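Local coordinates for protein AAA ATPase, central region (PDB 2R9G) that probably hydrolyses ATP as a full-length AAA+ ATPase of the MgsA type, here represented by its C-terminal fragment, at residues D16-F21 against A38-A43; K23-S28 against D97-P102. All coordinates share one frame; numbering follows the deposited sequence.

Interaction 1: residues D16-F21 against A38-A43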
loop_
_atom_site.group_PDB
_atom_site.type_symbol
_atom_site.label_atom_id
_atom_site.label_comp_id
_atom_site.label_asym_id
_atom_site.label_seq_id
_atom_site.Cartn_x
_atom_site.Cartn_y
_atom_site.Cartn_z
ATOM N N ASP C 16 3.818 -8.931 29.817
ATOM C CA ASP C 16 3.918 -10.374 29.576
ATOM C C ASP C 16 2.964 -10.869 28.487
ATOM O O ASP C 16 3.277 -11.828 27.775
ATOM C CB ASP C 16 3.664 -11.162 30.864
ATOM C CG ASP C 16 4.855 -11.152 31.805
ATOM O OD1 ASP C 16 5.999 -10.907 31.351
ATOM O OD2 ASP C 16 4.640 -11.394 33.008
ATOM N N VAL C 17 1.792 -10.233 28.391
ATOM C CA VAL C 17 0.816 -10.530 27.339
ATOM C C VAL C 17 1.359 -9.999 26.013
ATOM O O VAL C 17 1.298 -10.687 24.996
ATOM C CB VAL C 17 -0.597 -9.947 27.644
ATOM C CG1 VAL C 17 -1.598 -10.371 26.589
ATOM C CG2 VAL C 17 -1.086 -10.415 29.004
ATOM N N ILE C 18 1.922 -8.793 26.065
ATOM C CA ILE C 18 2.565 -8.125 24.932
ATOM C C ILE C 18 3.729 -8.960 24.395
ATOM O O ILE C 18 3.868 -9.129 23.179
ATOM C CB ILE C 18 3.025 -6.676 25.342
ATOM C CG1 ILE C 18 1.868 -5.669 25.239
ATOM C CG2 ILE C 18 4.234 -6.201 24.555
ATOM C CD1 ILE C 18 1.306 -5.458 23.838
ATOM N N SER C 19 4.535 -9.498 25.313
ATOM C CA SER C 19 5.659 -10.374 24.976
ATOM C C SER C 19 5.177 -11.673 24.319
ATOM O O SER C 19 5.687 -12.048 23.271
ATOM C CB SER C 19 6.499 -10.676 26.226
ATOM O OG SER C 19 7.533 -11.601 25.951
ATOM N N ALA C 20 4.174 -12.321 24.915
ATOM C CA ALA C 20 3.615 -13.567 24.378
ATOM C C ALA C 20 2.932 -13.393 23.015
ATOM O O ALA C 20 2.974 -14.289 22.183
ATOM C CB ALA C 20 2.665 -14.182 25.369
ATOM N N PHE C 21 2.302 -12.236 22.818
ATOM C CA PHE C 21 1.732 -11.808 21.540
ATOM C C PHE C 21 2.789 -11.736 20.425
ATOM O O PHE C 21 2.606 -12.343 19.374
ATOM C CB PHE C 21 1.018 -10.453 21.743
ATOM C CG PHE C 21 0.361 -9.878 20.502
ATOM C CD1 PHE C 21 -0.569 -10.607 19.774
ATOM C CD2 PHE C 21 0.629 -8.569 20.113
ATOM C CE1 PHE C 21 -1.189 -10.058 18.659
ATOM C CE2 PHE C 21 0.012 -8.007 18.997
ATOM C CZ PHE C 21 -0.895 -8.759 18.265
ATOM N N ALA C 38 -6.752 -11.048 21.715
ATOM C CA ALA C 38 -8.028 -10.993 22.415
ATOM C C ALA C 38 -7.907 -10.447 23.837
ATOM O O ALA C 38 -8.723 -9.637 24.257
ATOM C CB ALA C 38 -8.674 -12.354 22.418
ATOM N N ARG C 39 -6.880 -10.893 24.557
ATOM C CA ARG C 39 -6.589 -10.425 25.906
ATOM C C ARG C 39 -6.221 -8.951 25.923
ATOM O O ARG C 39 -6.602 -8.225 26.839
ATOM C CB ARG C 39 -5.442 -11.232 26.512
ATOM C CG ARG C 39 -5.845 -12.617 26.927
ATOM C CD ARG C 39 -4.669 -13.428 27.361
ATOM N NE ARG C 39 -4.268 -13.165 28.738
ATOM C CZ ARG C 39 -3.568 -14.018 29.479
ATOM N NH1 ARG C 39 -3.207 -15.204 28.986
ATOM N NH2 ARG C 39 -3.239 -13.689 30.721
ATOM N N LEU C 40 -5.471 -8.527 24.911
ATOM C CA LEU C 40 -5.076 -7.136 24.758
ATOM C C LEU C 40 -6.252 -6.237 24.390
ATOM O O LEU C 40 -6.376 -5.136 24.922
ATOM C CB LEU C 40 -3.955 -7.012 23.723
ATOM C CG LEU C 40 -2.597 -7.574 24.146
ATOM C CD1 LEU C 40 -1.683 -7.612 22.946
ATOM C CD2 LEU C 40 -1.967 -6.779 25.313
ATOM N N VAL C 41 -7.106 -6.727 23.494
ATOM C CA VAL C 41 -8.343 -6.046 23.111
ATOM C C VAL C 41 -9.241 -5.852 24.339
ATOM O O VAL C 41 -9.732 -4.753 24.577
ATOM C CB VAL C 41 -9.092 -6.801 21.964
ATOM C CG1 VAL C 41 -10.558 -6.361 21.846
ATOM C CG2 VAL C 41 -8.379 -6.601 20.633
ATOM N N GLU C 42 -9.407 -6.912 25.127
ATOM C CA GLU C 42 -10.156 -6.852 26.383
ATOM C C GLU C 42 -9.599 -5.825 27.374
ATOM O O GLU C 42 -10.367 -5.141 28.040
ATOM C CB GLU C 42 -10.239 -8.232 27.038
ATOM C CG GLU C 42 -11.276 -9.149 26.422
ATOM C CD GLU C 42 -12.683 -8.581 26.503
ATOM O OE1 GLU C 42 -13.273 -8.601 27.605
ATOM O OE2 GLU C 42 -13.201 -8.121 25.462
ATOM N N ALA C 43 -8.274 -5.713 27.457
ATOM C CA ALA C 43 -7.645 -4.728 28.337
ATOM C C ALA C 43 -7.829 -3.307 27.799
ATOM O O ALA C 43 -7.908 -2.359 28.577
ATOM C CB ALA C 43 -6.169 -5.052 28.560
#
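V17 and L40 bring the two backbones nearest, with 7.3 Å between the CA atoms of V17 and L40. The segments lie on helices 14-26 and 30-43, two consecutive helices forming a roughly antiparallel hairpin: their N-to-C directions differ by 145°. The segment axes approach only to 10.2 Å, and side chains bridge the space between them.

L40 is the main filler, reaching in with both methyls. CD2 sits 3.8 Å from V17 CG1, a branch that lies anti to its own backbone N (chi1 -175°), and the V17 and L40 side chains slide past each other in opposite directions. The I18 side chain instead meets L40 at about a right angle, its CD1 reaching both methyls and standing 3.8 Å from L40 CD1. L40 CD1 also lies over one face of the F21 ring, 4.2 Å from the F21 centroid and 28° off its normal, a CH-pi contact. R39 CB packs on V17 CG1 at 3.9 Å, while V17 CG2 stands obliquely beside the R39 guanidinium, neither over its face nor at its edge.

That guanidinium passes alongside V17 to its salt bridges with D8 and D12 and its hydrogen bond with H35. I49 of helix 46-61 also packs on L40, while L53 of that helix packs on F21.

No hydrogen bond joins the segments, and the closest approaches across them are all between carbons. The pairing therefore rests on shape and burial of apolar groups; the directional bonds of R39 go to D8, D12 and H35, outside both segments.

Interaction 2: residues K23-S28 against D97-P102; sequences KSIRGS and DLCLSP
The carbonyl oxygen of C99 is approached by three atoms of S28 (CA, CB and OG) and accepts a hydrogen bond from K103 NZ. S28 CA makes a CA-H...O contact with C99 O at 3.3 Å, with an angle of 135° at the hydrogen, and S28 OG lies 3.2 Å from C99 O. K103 NZ is also hydrogen-bonded to S28 OG and S101 O, so one lysine amine ties both segments at their helix ends.

A Schellman motif closes helix 14-26. S28 is its C-prime residue with positive phi (65°); S28 N bonds to I25 O at 3.0 Å, and D29 N bonds to S24 O. This turn brings S28 against the last turn of helix 88-100, where the CA atoms of S28 and C99 are just 4.4 Å apart.

One turn back, I25 supplies the apolar half. Its two branches divide the work: CG2 meets L98 CB at 3.7 Å, and CG1 meets C99 SG at 3.9 Å. The sulphur sits against the root of I25, with C99 SG also 3.8 Å from I25 CA. The I25 and L98 side chains cross obliquely. L53 of helix 46-61 touches both of them, and A33 of helix 30-43 touches both I25 and C99, which embeds the junction in the helical bundle. S28 also packs on I192 of the second subunit.

At the C-terminal end of helix 88-100 the chain leaves the helix at S101, whose hydroxyl bonds back to D97 O. This hydroxyl, also hydrogen-bonded to N65 ND2, donates to D97 O at 2.8 Å, with S101 OG lying above the D97 carbonyl plane, 38° out of it.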
loop_
_atom_site.group_PDB
_atom_site.type_symbol
_atom_site.label_atom_id
_atom_site.label_comp_id
_atom_site.label_asym_id
_atom_site.label_seq_id
_atom_site.Cartn_x
_atom_site.Cartn_y
_atom_site.Cartn_z
ATOM N N LYS C 23 5.848 -13.076 20.445
ATOM C CA LYS C 23 6.478 -14.391 20.325
ATOM C C LYS C 23 5.595 -15.406 19.583
ATOM O O LYS C 23 6.104 -16.225 18.806
ATOM C CB LYS C 23 6.912 -14.905 21.703
ATOM C CG LYS C 23 8.071 -14.103 22.308
ATOM C CD LYS C 23 8.300 -14.442 23.771
ATOM C CE LYS C 23 9.628 -13.887 24.278
ATOM N NZ LYS C 23 9.606 -12.400 24.426
ATOM N N SER C 24 4.279 -15.335 19.804
ATOM C CA SER C 24 3.309 -16.170 19.070
ATOM C C SER C 24 3.285 -15.886 17.565
ATOM O O SER C 24 3.281 -16.818 16.763
ATOM C CB SER C 24 1.886 -16.006 19.627
ATOM O OG SER C 24 1.778 -16.433 20.974
ATOM N N ILE C 25 3.264 -14.607 17.188
ATOM C CA ILE C 25 3.245 -14.228 15.768
ATOM C C ILE C 25 4.564 -14.603 15.100
ATOM O O ILE C 25 4.561 -15.281 14.071
ATOM C CB ILE C 25 2.910 -12.720 15.534
ATOM C CG1 ILE C 25 1.547 -12.374 16.129
ATOM C CG2 ILE C 25 2.911 -12.413 14.045
ATOM C CD1 ILE C 25 1.107 -10.930 15.972
ATOM N N ARG C 26 5.675 -14.198 15.720
ATOM C CA ARG C 26 7.032 -14.606 15.314
ATOM C C ARG C 26 7.133 -16.129 15.151
ATOM O O ARG C 26 7.778 -16.631 14.218
ATOM C CB ARG C 26 8.050 -14.090 16.340
ATOM C CG ARG C 26 9.516 -14.424 16.083
ATOM C CD ARG C 26 10.362 -14.104 17.318
ATOM N NE ARG C 26 10.488 -12.669 17.607
ATOM C CZ ARG C 26 10.643 -12.146 18.824
ATOM N NH1 ARG C 26 10.764 -10.832 18.972
ATOM N NH2 ARG C 26 10.680 -12.927 19.898
ATOM N N GLY C 27 6.434 -16.848 16.030
ATOM C CA GLY C 27 6.458 -18.304 16.050
ATOM C C GLY C 27 5.434 -19.030 15.206
ATOM O O GLY C 27 5.306 -20.258 15.308
ATOM N N SER C 28 4.703 -18.264 14.391
ATOM C CA SER C 28 3.731 -18.772 13.409
ATOM C C SER C 28 2.514 -19.489 14.000
ATOM O O SER C 28 1.900 -20.331 13.343
ATOM C CB SER C 28 4.412 -19.628 12.319
ATOM O OG SER C 28 5.410 -18.896 11.621
ATOM N N ASP C 97 -2.308 -13.026 8.794
ATOM C CA ASP C 97 -1.395 -12.793 7.676
ATOM C C ASP C 97 0.070 -12.807 8.125
ATOM O O ASP C 97 0.893 -13.461 7.491
ATOM C CB ASP C 97 -1.739 -11.462 6.977
ATOM C CG ASP C 97 -0.920 -11.212 5.698
ATOM O OD1 ASP C 97 -0.266 -12.136 5.166
ATOM O OD2 ASP C 97 -0.942 -10.061 5.213
ATOM N N LEU C 98 0.384 -12.096 9.209
ATOM C CA LEU C 98 1.753 -12.034 9.726
ATOM C C LEU C 98 2.244 -13.386 10.243
ATOM O O LEU C 98 3.364 -13.791 9.939
ATOM C CB LEU C 98 1.880 -10.978 10.825
ATOM C CG LEU C 98 1.826 -9.487 10.479
ATOM C CD1 LEU C 98 2.056 -8.662 11.757
ATOM C CD2 LEU C 98 2.806 -9.102 9.358
ATOM N N CYS C 99 1.396 -14.075 11.011
ATOM C CA CYS C 99 1.677 -15.437 11.512
ATOM C C CYS C 99 2.039 -16.420 10.409
ATOM O O CYS C 99 2.886 -17.283 10.607
ATOM C CB CYS C 99 0.471 -16.027 12.268
ATOM S SG CYS C 99 0.110 -15.253 13.849
ATOM N N LEU C 100 1.398 -16.297 9.250
ATOM C CA LEU C 100 1.524 -17.336 8.232
ATOM C C LEU C 100 2.447 -16.982 7.060
ATOM O O LEU C 100 2.759 -17.839 6.227
ATOM C CB LEU C 100 0.133 -17.801 7.777
ATOM C CG LEU C 100 -0.678 -18.544 8.852
ATOM C CD1 LEU C 100 -2.124 -18.832 8.409
ATOM C CD2 LEU C 100 0.021 -19.834 9.303
ATOM N N SER C 101 2.901 -15.730 7.026
ATOM C CA SER C 101 3.856 -15.243 6.030
ATOM C C SER C 101 5.272 -15.694 6.363
ATOM O O SER C 101 5.534 -16.066 7.504
ATOM C CB SER C 101 3.804 -13.714 5.960
ATOM O OG SER C 101 2.610 -13.302 5.321
ATOM N N PRO C 102 6.182 -15.708 5.362
ATOM C CA PRO C 102 7.593 -15.976 5.643
ATOM C C PRO C 102 8.203 -14.995 6.637
ATOM O O PRO C 102 7.928 -13.790 6.578
ATOM C CB PRO C 102 8.254 -15.820 4.272
ATOM C CG PRO C 102 7.172 -16.184 3.313
ATOM C CD PRO C 102 5.946 -15.563 3.912
#

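Interactions 1 and 2 share helix 14-26, using neighbouring segments of it, and their centres lie 16 Å apart on the same side of the chain's centre. Along the chain the order is 16-21, 23-28, 38-43, 97-102, so the two pairings interleave. Interaction 1 is local, joining helix 14-26 to the next helix, 30-43; interaction 2 links segments 69 residues apart, bringing in helix 88-100. One helix thus carries both a hairpin contact and a long-range contact within an all-helical bundle. Each interaction also touches the second subunit of the four-chain assembly: V17, F21 and I25 of helix 14-26 pack within the bundle, while other residues of it meet that subunit.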